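Local coordinates for guanylate kinase (Stenotrophomonas maltophilia, PDB 6WCT), which catalyses transfer of a phosphate group from ATP to GMP, giving ADP and GDP, and thereby probably serves the recycling of GMP, at the interface of chains A and B. Residues are numbered along the deposited sequence; one frame, centred on the assembly and turned at random. Chains: chain A/B, Guanylate kinase.

Contact 1: the interface of chains A and B. Residues chain A 181, 197-198, 200-201; chain B 181, 197-198, 200-201.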
loop_
_atom_site.group_PDB
_atom_site.type_symbol
_atom_site.label_atom_id
_atom_site.label_comp_id
_atom_site.label_asym_id
_atom_site.label_seq_id
_atom_site.Cartn_x
_atom_site.Cartn_y
_atom_site.Cartn_z
ATOM N N TYR A 181 7.823 -2.180 0.445
ATOM C CA TYR A 181 7.040 -3.332 0.002
ATOM C C TYR A 181 7.977 -4.346 -0.616
ATOM O O TYR A 181 9.054 -3.998 -1.104
ATOM C CB TYR A 181 5.977 -2.958 -1.045
ATOM C CG TYR A 181 4.983 -1.973 -0.523
ATOM C CD1 TYR A 181 3.841 -2.394 0.149
ATOM C CD2 TYR A 181 5.200 -0.618 -0.673
ATOM C CE1 TYR A 181 2.932 -1.470 0.652
ATOM C CE2 TYR A 181 4.311 0.299 -0.193
ATOM C CZ TYR A 181 3.179 -0.120 0.466
ATOM O OH TYR A 181 2.320 0.838 0.950
ATOM N N ALA A 197 -1.701 -2.759 -7.251
ATOM C CA ALA A 197 -2.351 -2.444 -5.978
ATOM C C ALA A 197 -1.517 -1.471 -5.154
ATOM O O ALA A 197 -2.062 -0.558 -4.528
ATOM C CB ALA A 197 -2.628 -3.714 -5.181
ATOM N N ILE A 198 -0.192 -1.645 -5.149
ATOM C CA ILE A 198 0.687 -0.740 -4.405
ATOM C C ILE A 198 0.591 0.676 -4.964
ATOM O O ILE A 198 0.490 1.648 -4.212
ATOM C CB ILE A 198 2.137 -1.251 -4.437
ATOM C CG1 ILE A 198 2.274 -2.557 -3.642
ATOM C CG2 ILE A 198 3.126 -0.148 -3.950
ATOM C CD1 ILE A 198 3.689 -3.204 -3.759
ATOM N N THR A 200 -1.922 2.003 -6.749
ATOM C CA THR A 200 -3.254 2.505 -6.443
ATOM C C THR A 200 -3.353 2.949 -4.986
ATOM O O THR A 200 -3.852 4.042 -4.689
ATOM C CB THR A 200 -4.292 1.428 -6.748
ATOM O OG1 THR A 200 -4.291 1.140 -8.160
ATOM C CG2 THR A 200 -5.688 1.853 -6.267
ATOM N N ALA A 201 -2.883 2.110 -4.059
ATOM C CA ALA A 201 -2.996 2.447 -2.645
ATOM C C ALA A 201 -2.246 3.724 -2.310
ATOM O O ALA A 201 -2.685 4.495 -1.449
ATOM C CB ALA A 201 -2.470 1.305 -1.781
ATOM N N TYR B 181 -5.639 5.879 5.121
ATOM C CA TYR B 181 -6.125 5.999 3.757
ATOM C C TYR B 181 -7.485 6.679 3.765
ATOM O O TYR B 181 -8.228 6.603 4.747
ATOM C CB TYR B 181 -6.237 4.637 3.065
ATOM C CG TYR B 181 -4.930 3.891 2.910
ATOM C CD1 TYR B 181 -4.149 4.048 1.778
ATOM C CD2 TYR B 181 -4.488 3.013 3.890
ATOM C CE1 TYR B 181 -2.946 3.352 1.637
ATOM C CE2 TYR B 181 -3.313 2.339 3.770
ATOM C CZ TYR B 181 -2.547 2.497 2.636
ATOM O OH TYR B 181 -1.382 1.789 2.531
ATOM N N ALA B 197 -7.495 -2.734 -3.361
ATOM C CA ALA B 197 -6.084 -2.407 -3.536
ATOM C C ALA B 197 -5.409 -2.176 -2.192
ATOM O O ALA B 197 -4.268 -2.598 -1.985
ATOM C CB ALA B 197 -5.918 -1.179 -4.427
ATOM N N ILE B 198 -6.097 -1.507 -1.266
ATOM C CA ILE B 198 -5.512 -1.238 0.047
ATOM C C ILE B 198 -5.222 -2.544 0.782
ATOM O O ILE B 198 -4.145 -2.724 1.370
ATOM C CB ILE B 198 -6.444 -0.312 0.855
ATOM C CG1 ILE B 198 -6.474 1.081 0.223
ATOM C CG2 ILE B 198 -6.058 -0.274 2.330
ATOM C CD1 ILE B 198 -7.469 2.064 0.886
ATOM N N THR B 200 -4.758 -5.554 -0.554
ATOM C CA THR B 200 -3.685 -6.238 -1.268
ATOM C C THR B 200 -2.329 -5.619 -0.965
ATOM O O THR B 200 -1.375 -6.328 -0.623
ATOM C CB THR B 200 -3.964 -6.200 -2.767
ATOM O OG1 THR B 200 -5.177 -6.915 -3.032
ATOM C CG2 THR B 200 -2.794 -6.803 -3.566
ATOM N N ALA B 201 -2.222 -4.291 -1.087
ATOM C CA ALA B 201 -0.943 -3.632 -0.855
ATOM C C ALA B 201 -0.461 -3.852 0.574
ATOM O O ALA B 201 0.747 -3.980 0.824
ATOM C CB ALA B 201 -1.054 -2.132 -1.162
#

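Contact 2: the interface of chains A and B. Residues chain A 170, 173-174, 176; chain B 217, 220-221.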
loop_
_atom_site.group_PDB
_atom_site.type_symbol
_atom_site.label_atom_id
_atom_site.label_comp_id
_atom_site.label_asym_id
_atom_site.label_seq_id
_atom_site.Cartn_x
_atom_site.Cartn_y
_atom_site.Cartn_z
ATOM N N ARG A 170 22.841 -11.268 -5.390
ATOM C CA ARG A 170 22.726 -11.454 -3.949
ATOM C C ARG A 170 23.144 -10.193 -3.198
ATOM O O ARG A 170 22.517 -9.816 -2.200
ATOM C CB ARG A 170 23.597 -12.625 -3.510
ATOM C CG ARG A 170 23.459 -13.003 -2.038
ATOM C CD ARG A 170 24.498 -14.043 -1.659
ATOM N NE ARG A 170 25.776 -13.382 -1.412
ATOM C CZ ARG A 170 26.190 -12.951 -0.225
ATOM N NH1 ARG A 170 25.444 -13.128 0.868
ATOM N NH2 ARG A 170 27.365 -12.339 -0.133
ATOM N N MET A 173 20.190 -7.942 -3.229
ATOM C CA MET A 173 19.108 -8.446 -2.395
ATOM C C MET A 173 19.396 -8.324 -0.903
ATOM O O MET A 173 18.446 -8.302 -0.110
ATOM C CB MET A 173 18.795 -9.910 -2.751
ATOM C CG MET A 173 18.213 -10.078 -4.145
ATOM S SD MET A 173 17.666 -11.776 -4.477
ATOM C CE MET A 173 19.232 -12.646 -4.605
ATOM N N LEU A 174 20.671 -8.224 -0.503
ATOM C CA LEU A 174 21.002 -8.041 0.911
ATOM C C LEU A 174 20.386 -6.772 1.486
ATOM O O LEU A 174 20.235 -6.670 2.710
ATOM C CB LEU A 174 22.517 -7.977 1.107
ATOM C CG LEU A 174 23.372 -9.243 1.112
ATOM C CD1 LEU A 174 24.841 -8.833 1.097
ATOM C CD2 LEU A 174 23.049 -10.108 2.340
ATOM N N PHE A 176 17.293 -5.565 0.698
ATOM C CA PHE A 176 15.848 -5.543 0.487
ATOM C C PHE A 176 15.121 -4.891 1.650
ATOM O O PHE A 176 14.034 -4.336 1.469
ATOM C CB PHE A 176 15.310 -6.972 0.294
ATOM C CG PHE A 176 15.058 -7.687 1.594
ATOM C CD1 PHE A 176 16.108 -8.281 2.276
ATOM C CD2 PHE A 176 13.794 -7.705 2.168
ATOM C CE1 PHE A 176 15.915 -8.902 3.496
ATOM C CE2 PHE A 176 13.590 -8.315 3.393
ATOM C CZ PHE A 176 14.646 -8.918 4.060
ATOM N N ILE B 217 13.865 -15.860 1.688
ATOM C CA ILE B 217 14.845 -14.793 1.882
ATOM C C ILE B 217 16.181 -15.348 2.361
ATOM O O ILE B 217 17.246 -14.926 1.894
ATOM C CB ILE B 217 14.294 -13.751 2.864
ATOM C CG1 ILE B 217 13.122 -13.019 2.213
ATOM C CG2 ILE B 217 15.404 -12.811 3.313
ATOM C CD1 ILE B 217 12.291 -12.223 3.168
ATOM N N LEU B 220 17.991 -16.892 -0.588
ATOM C CA LEU B 220 18.455 -15.932 -1.579
ATOM C C LEU B 220 19.664 -15.148 -1.084
ATOM O O LEU B 220 20.516 -14.753 -1.891
ATOM C CB LEU B 220 17.327 -14.974 -1.952
ATOM C CG LEU B 220 16.124 -15.539 -2.697
ATOM C CD1 LEU B 220 15.106 -14.445 -2.953
ATOM C CD2 LEU B 220 16.527 -16.236 -4.002
ATOM N N LEU B 221 19.763 -14.908 0.225
ATOM C CA LEU B 221 20.844 -14.083 0.760
ATOM C C LEU B 221 22.076 -14.887 1.175
ATOM O O LEU B 221 23.086 -14.288 1.559
ATOM C CB LEU B 221 20.343 -13.249 1.947
ATOM C CG LEU B 221 19.764 -11.872 1.614
ATOM C CD1 LEU B 221 18.840 -11.885 0.394
ATOM C CD2 LEU B 221 19.052 -11.266 2.805
#

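Contact 3: the interface of chains A and B. Residues chain A 206-207, 210, 217, 221; chain B 140, 176-177, 182.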
loop_
_atom_site.group_PDB
_atom_site.type_symbol
_atom_site.label_atom_id
_atom_site.label_comp_id
_atom_site.label_asym_id
_atom_site.label_seq_id
_atom_site.Cartn_x
_atom_site.Cartn_y
_atom_site.Cartn_z
ATOM N N ARG A 206 -3.683 9.351 3.129
ATOM C CA ARG A 206 -4.376 10.513 3.685
ATOM C C ARG A 206 -3.819 11.828 3.144
ATOM O O ARG A 206 -4.579 12.702 2.711
ATOM C CB ARG A 206 -4.283 10.496 5.213
ATOM C CG ARG A 206 -4.803 11.759 5.867
ATOM C CD ARG A 206 -4.405 11.822 7.326
ATOM N NE ARG A 206 -2.958 11.830 7.512
ATOM C CZ ARG A 206 -2.255 10.804 7.986
ATOM N NH1 ARG A 206 -2.858 9.681 8.336
ATOM N NH2 ARG A 206 -0.939 10.901 8.112
ATOM N N GLU A 207 -2.492 11.994 3.172
ATOM C CA GLU A 207 -1.924 13.304 2.844
ATOM C C GLU A 207 -2.132 13.654 1.378
ATOM O O GLU A 207 -2.395 14.816 1.047
ATOM C CB GLU A 207 -0.437 13.353 3.203
ATOM C CG GLU A 207 -0.167 13.339 4.698
ATOM C CD GLU A 207 -0.871 14.476 5.439
ATOM O OE1 GLU A 207 -1.075 15.556 4.844
ATOM O OE2 GLU A 207 -1.241 14.281 6.615
ATOM N N LYS A 210 -5.913 14.549 0.985
ATOM C CA LYS A 210 -6.250 15.879 1.480
ATOM C C LYS A 210 -6.049 16.925 0.394
ATOM O O LYS A 210 -6.854 17.848 0.264
ATOM C CB LYS A 210 -5.418 16.218 2.716
ATOM C CG LYS A 210 -5.926 15.561 3.987
ATOM C CD LYS A 210 -4.912 15.642 5.111
ATOM C CE LYS A 210 -4.848 17.029 5.701
ATOM N NZ LYS A 210 -3.841 17.086 6.788
ATOM N N ILE A 217 -13.371 18.139 1.126
ATOM C CA ILE A 217 -13.189 18.007 2.571
ATOM C C ILE A 217 -13.637 19.282 3.273
ATOM O O ILE A 217 -14.294 19.235 4.322
ATOM C CB ILE A 217 -11.726 17.662 2.903
ATOM C CG1 ILE A 217 -11.378 16.265 2.396
ATOM C CG2 ILE A 217 -11.489 17.729 4.406
ATOM C CD1 ILE A 217 -9.876 15.974 2.383
ATOM N N LEU A 221 -16.693 19.244 6.188
ATOM C CA LEU A 221 -16.376 19.547 7.577
ATOM C C LEU A 221 -16.875 20.919 8.001
ATOM O O LEU A 221 -16.722 21.295 9.169
ATOM C CB LEU A 221 -14.867 19.425 7.819
ATOM C CG LEU A 221 -14.359 18.033 8.231
ATOM C CD1 LEU A 221 -14.993 16.901 7.425
ATOM C CD2 LEU A 221 -12.840 17.955 8.146
ATOM N N LEU B 140 -15.502 8.732 2.656
ATOM C CA LEU B 140 -16.218 9.994 2.589
ATOM C C LEU B 140 -17.280 9.960 1.498
ATOM O O LEU B 140 -17.062 9.350 0.444
ATOM C CB LEU B 140 -15.241 11.150 2.321
ATOM C CG LEU B 140 -14.205 11.492 3.413
ATOM C CD1 LEU B 140 -13.277 12.621 2.952
ATOM C CD2 LEU B 140 -14.881 11.866 4.725
ATOM N N PHE B 176 -11.177 12.135 10.110
ATOM C CA PHE B 176 -10.629 11.431 8.955
ATOM C C PHE B 176 -9.112 11.517 8.937
ATOM O O PHE B 176 -8.433 10.610 8.435
ATOM C CB PHE B 176 -11.196 12.019 7.661
ATOM C CG PHE B 176 -10.437 13.232 7.173
ATOM C CD1 PHE B 176 -10.673 14.479 7.727
ATOM C CD2 PHE B 176 -9.462 13.114 6.192
ATOM C CE1 PHE B 176 -9.966 15.593 7.301
ATOM C CE2 PHE B 176 -8.748 14.227 5.762
ATOM C CZ PHE B 176 -9.003 15.464 6.310
ATOM N N ASN B 177 -8.571 12.608 9.478
ATOM C CA ASN B 177 -7.144 12.871 9.478
ATOM C C ASN B 177 -6.373 11.865 10.324
ATOM O O ASN B 177 -5.141 11.853 10.275
ATOM C CB ASN B 177 -6.905 14.307 9.960
ATOM C CG ASN B 177 -5.563 14.859 9.521
ATOM O OD1 ASN B 177 -5.274 14.947 8.324
ATOM N ND2 ASN B 177 -4.740 15.253 10.488
ATOM N N VAL B 182 -7.799 7.353 2.664
ATOM C CA VAL B 182 -9.087 8.013 2.486
ATOM C C VAL B 182 -9.646 7.612 1.131
ATOM O O VAL B 182 -8.953 7.719 0.112
ATOM C CB VAL B 182 -8.976 9.544 2.591
ATOM C CG1 VAL B 182 -10.304 10.176 2.269
ATOM C CG2 VAL B 182 -8.528 9.945 3.985
#

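Contact 4: the interface of chains A and B. Residues chain A 201, 204-206, 209; chain B 180-182, 198.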
loop_
_atom_site.group_PDB
_atom_site.type_symbol
_atom_site.label_atom_id
_atom_site.label_comp_id
_atom_site.label_asym_id
_atom_site.label_seq_id
_atom_site.Cartn_x
_atom_site.Cartn_y
_atom_site.Cartn_z
ATOM N N ALA A 201 -2.883 2.110 -4.059
ATOM C CA ALA A 201 -2.996 2.447 -2.645
ATOM C C ALA A 201 -2.246 3.724 -2.310
ATOM O O ALA A 201 -2.685 4.495 -1.449
ATOM C CB ALA A 201 -2.470 1.305 -1.781
ATOM N N LEU A 204 -4.256 6.793 -2.486
ATOM C CA LEU A 204 -5.324 6.888 -1.502
ATOM C C LEU A 204 -4.828 7.298 -0.120
ATOM O O LEU A 204 -5.648 7.473 0.786
ATOM C CB LEU A 204 -6.051 5.542 -1.403
ATOM C CG LEU A 204 -6.596 4.993 -2.726
ATOM C CD1 LEU A 204 -7.083 3.558 -2.549
ATOM C CD2 LEU A 204 -7.708 5.873 -3.252
ATOM N N ARG A 205 -3.519 7.457 0.063
ATOM C CA ARG A 205 -2.983 7.831 1.368
ATOM C C ARG A 205 -3.535 9.188 1.808
ATOM O O ARG A 205 -3.826 10.065 0.985
ATOM C CB ARG A 205 -1.449 7.848 1.317
ATOM C CG ARG A 205 -0.830 6.437 1.254
ATOM C CD ARG A 205 0.684 6.479 1.154
ATOM N NE ARG A 205 1.128 7.212 -0.030
ATOM C CZ ARG A 205 2.401 7.501 -0.294
ATOM N NH1 ARG A 205 3.353 7.115 0.551
ATOM N NH2 ARG A 205 2.724 8.179 -1.394
ATOM N N ARG A 206 -3.683 9.351 3.129
ATOM C CA ARG A 206 -4.376 10.513 3.685
ATOM C C ARG A 206 -3.819 11.828 3.144
ATOM O O ARG A 206 -4.579 12.702 2.711
ATOM C CB ARG A 206 -4.283 10.496 5.213
ATOM C CG ARG A 206 -4.803 11.759 5.867
ATOM C CD ARG A 206 -4.405 11.822 7.326
ATOM N NE ARG A 206 -2.958 11.830 7.512
ATOM C CZ ARG A 206 -2.255 10.804 7.986
ATOM N NH1 ARG A 206 -2.858 9.681 8.336
ATOM N NH2 ARG A 206 -0.939 10.901 8.112
ATOM N N GLN A 209 -4.701 12.488 -0.414
ATOM C CA GLN A 209 -6.134 12.701 -0.601
ATOM C C GLN A 209 -6.579 14.048 -0.054
ATOM O O GLN A 209 -7.535 14.640 -0.574
ATOM C CB GLN A 209 -6.934 11.571 0.049
ATOM C CG GLN A 209 -6.814 10.225 -0.696
ATOM C CD GLN A 209 -7.615 10.192 -1.993
ATOM O OE1 GLN A 209 -7.375 10.984 -2.904
ATOM N NE2 GLN A 209 -8.560 9.266 -2.085
ATOM N N ASP B 180 -5.122 6.148 7.853
ATOM C CA ASP B 180 -4.004 6.001 6.918
ATOM C C ASP B 180 -4.432 6.286 5.487
ATOM O O ASP B 180 -3.654 6.829 4.696
ATOM C CB ASP B 180 -3.427 4.591 6.985
ATOM C CG ASP B 180 -2.965 4.211 8.368
ATOM O OD1 ASP B 180 -2.067 4.885 8.913
ATOM O OD2 ASP B 180 -3.528 3.244 8.915
ATOM N N TYR B 181 -5.639 5.879 5.121
ATOM C CA TYR B 181 -6.125 5.999 3.757
ATOM C C TYR B 181 -7.485 6.679 3.765
ATOM O O TYR B 181 -8.228 6.603 4.747
ATOM C CB TYR B 181 -6.237 4.637 3.065
ATOM C CG TYR B 181 -4.930 3.891 2.910
ATOM C CD1 TYR B 181 -4.149 4.048 1.778
ATOM C CD2 TYR B 181 -4.488 3.013 3.890
ATOM C CE1 TYR B 181 -2.946 3.352 1.637
ATOM C CE2 TYR B 181 -3.313 2.339 3.770
ATOM C CZ TYR B 181 -2.547 2.497 2.636
ATOM O OH TYR B 181 -1.382 1.789 2.531
ATOM N N VAL B 182 -7.799 7.353 2.664
ATOM C CA VAL B 182 -9.087 8.013 2.486
ATOM C C VAL B 182 -9.646 7.612 1.131
ATOM O O VAL B 182 -8.953 7.719 0.112
ATOM C CB VAL B 182 -8.976 9.544 2.591
ATOM C CG1 VAL B 182 -10.304 10.176 2.269
ATOM C CG2 VAL B 182 -8.528 9.945 3.985
ATOM N N ILE B 198 -6.097 -1.507 -1.266
ATOM C CA ILE B 198 -5.512 -1.238 0.047
ATOM C C ILE B 198 -5.222 -2.544 0.782
ATOM O O ILE B 198 -4.145 -2.724 1.370
ATOM C CB ILE B 198 -6.444 -0.312 0.855
ATOM C CG1 ILE B 198 -6.474 1.081 0.223
ATOM C CG2 ILE B 198 -6.058 -0.274 2.330
ATOM C CD1 ILE B 198 -7.469 2.064 0.886
#

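Contact 1: the interface of chains A and B
B:Tyr181 sets its ring edge against A:Ala201 beside the crossing of helix 188-203 with its own copy, near the two-fold axis in the two-chain assembly of a guanylate kinase, a member of the P-loop nucleoside monophosphate kinases. B:Tyr181 can be followed outward from CB. Its CG lies beside the backbone N and anti to the carbonyl carbon (chi1 -62°), which sends the ring toward the end of the partner helix. There CD1 and then CE1 meet the carbonyl oxygen, B:Tyr181 CE1 lying 3.3 Å from A:Ala201 O, and this oxygen sits at the ring edge, in plane. CE1 also touches the methyl A:Ala201 CB. One face of the ring carries B:Ile198 CG2 of its own chain, 3.9 Å above the plane and toward the rim. B:Tyr181 OH, the phenol oxygen, ends tip to tip with its twin, 4.1 Å from A:Tyr181 OH, and no N or O of one chain is within bonding reach of the other. Between the helices small groups meet: A:Ala201 CB faces B:Ala201 CB at 3.8 Å, methyl to methyl. Farther along, A:Ala197 CB packs tightly on the methyl B:Thr200 CG2 at 3.5 Å, and the twin pair, A:Thr200 CG2 with B:Ala197 CB, follows at 3.6 Å. B:Ala201 CB additionally rests against A:Ile198 CA.

Contact 2: the interface of chains A and B
The C-terminal helix 214-221 of chain B meets the end of helix 159-173 of chain A, loop residue A:Leu174 and the 3-10 helix 176-178, in a guanylate kinase whose C-terminal segment reaches over the neighbouring chain of the assembly. B:Leu221, at the last turn, is the residue with most surface hidden here, and its two methyls part company: CD1 goes to A:Met173, B:Leu221 CD1 lying 3.7 Å from A:Met173 CB, while CD2 touches the ring atom A:Phe176 CE1. The branch point B:Leu221 CG bears on the methyl A:Leu174 CD2 at 3.8 Å, the two side chains crossing at a slant. A:Phe176 meets B:Ile217 at about a right angle, with A:Phe176 CE1 3.9 Å from the branch methyl B:Ile217 CG2. The thioether sulfur A:Met173 SD lies 4.0 Å from B:Leu220 CD1. A:Arg170 adds a polar tie, A:Arg170 NH1 to the backbone carbonyl B:Leu221 O, a hydrogen bond of 2.7 Å with 151° at the hydrogen. That oxygen lies in the guanidinium plane, whereas the donor is tilted from the carbonyl plane. A bend at chi3 (81°) turns the edge of the guanidinium to this helix end, with A:Arg170 CG and CD lying along the carbonyls of B:Leu220 and B:Leu221.

Contact 3: the interface of chains A and B
Helices 206-212 and 214-221 of chain A lie over the 3-10 helix 176-178 of chain B, whose residues B:Phe176 and B:Asn177 have helical backbone torsions, while B:Leu140 and B:Val182 flank them from extended strands. In this guanylate kinase the ring of B:Phe176 is the apolar centre of the patch. Its CG takes the crowded position between backbone N and carbonyl carbon (chi1 85°), turning the far rim toward chain A. There B:Phe176 CE2 receives A:Lys210 CG at the ring edge, in plane, at 3.6 Å. A:Ile217 and A:Leu221 touch the same rim, as twins of the pairs at the other end of the interface. One face is covered from within chain B by B:Asn177 CB, over the ring centre. B:Leu140 CD1 adds a looser contact to A:Ile217 CG1. The aliphatic part of A:Lys210 thus packs against the edge of the ring before its chain, bent at chi3, carries the amine nitrogen to the side-chain amide oxygen: A:Lys210 NZ hydrogen bonds to B:Asn177 OD1 at 3.0 Å, tilted 29° from the carbonyl plane. A:Arg206 crosses B:Asn177 at about a right angle, A:Arg206 CD lying 3.6 Å from B:Asn177 CA. A:Glu207, hardly touching chain B, makes salt bridges to both basic residues of its own chain. Its carboxylate oxygen A:Glu207 OE2 takes the nearly straight N-H of A:Arg206 NE at 3.1 Å, lying in the guanidinium plane while the donor comes from above the carboxylate plane.

Contact 4: the interface of chains A and B
An antiparallel beta bridge between A:Arg205 and B:Tyr181 joins the loop after helix 188-203 of one guanylate kinase subunit to the start of strand 181-184 of the other. Backbone bonds flank it on both sides: B:Val182 N donates to A:Leu204 O at 2.9 Å, and A:Arg206 N, the backbone N-H of the first residue of helix 206-212, donates to B:Asp180 O at 3.0 Å. A:Gln209 extends the pairing with a side chain. Bent at chi2 (-74°), it brings the amide nitrogen A:Gln209 NE2 to B:Val182 O at 2.7 Å, nearly straight at the hydrogen (173°). The acceptor lies in the amide plane of A:Gln209, but the donor stands above the carbonyl plane. The stem of the same side chain packs on the valine, A:Gln209 CB lying 3.8 Å from B:Val182 CB. Around the bridge, the methylene A:Arg205 CG touches the ring atom B:Tyr181 CE1 at 3.8 Å, the guanidinium running on beyond it. A:Leu204 CB meets B:Tyr181 CD1, while its methyl A:Leu204 CD1 reaches B:Ile198 CD1 at 3.8 Å, where the two side chains cross obliquely. The bridge thus sits where the chain of one subunit leaves its long helix and runs past the strand of the other toward its C-terminal helices.

The interface runs as a band through the two-fold axis, with contact 1 at its middle. Contact 4 lies about 9 Å from contact 1, between C-alpha centres, and shares A:Ala201, B:Tyr181 and B:Ile198 with it; contact 3 follows another 9 Å beyond contact 4, sharing A:Arg206 and B:Val182. Contact 2, about 24 Å from contact 1 and 38 Å from contact 3, lies at the opposite end and holds the same Phe176, Ile217 and Leu221 as contact 3, chains exchanged. Each subunit therefore lays its C-terminal segment over its neighbour, consistent with a dimer, although the coordinates alone do not establish it in solution.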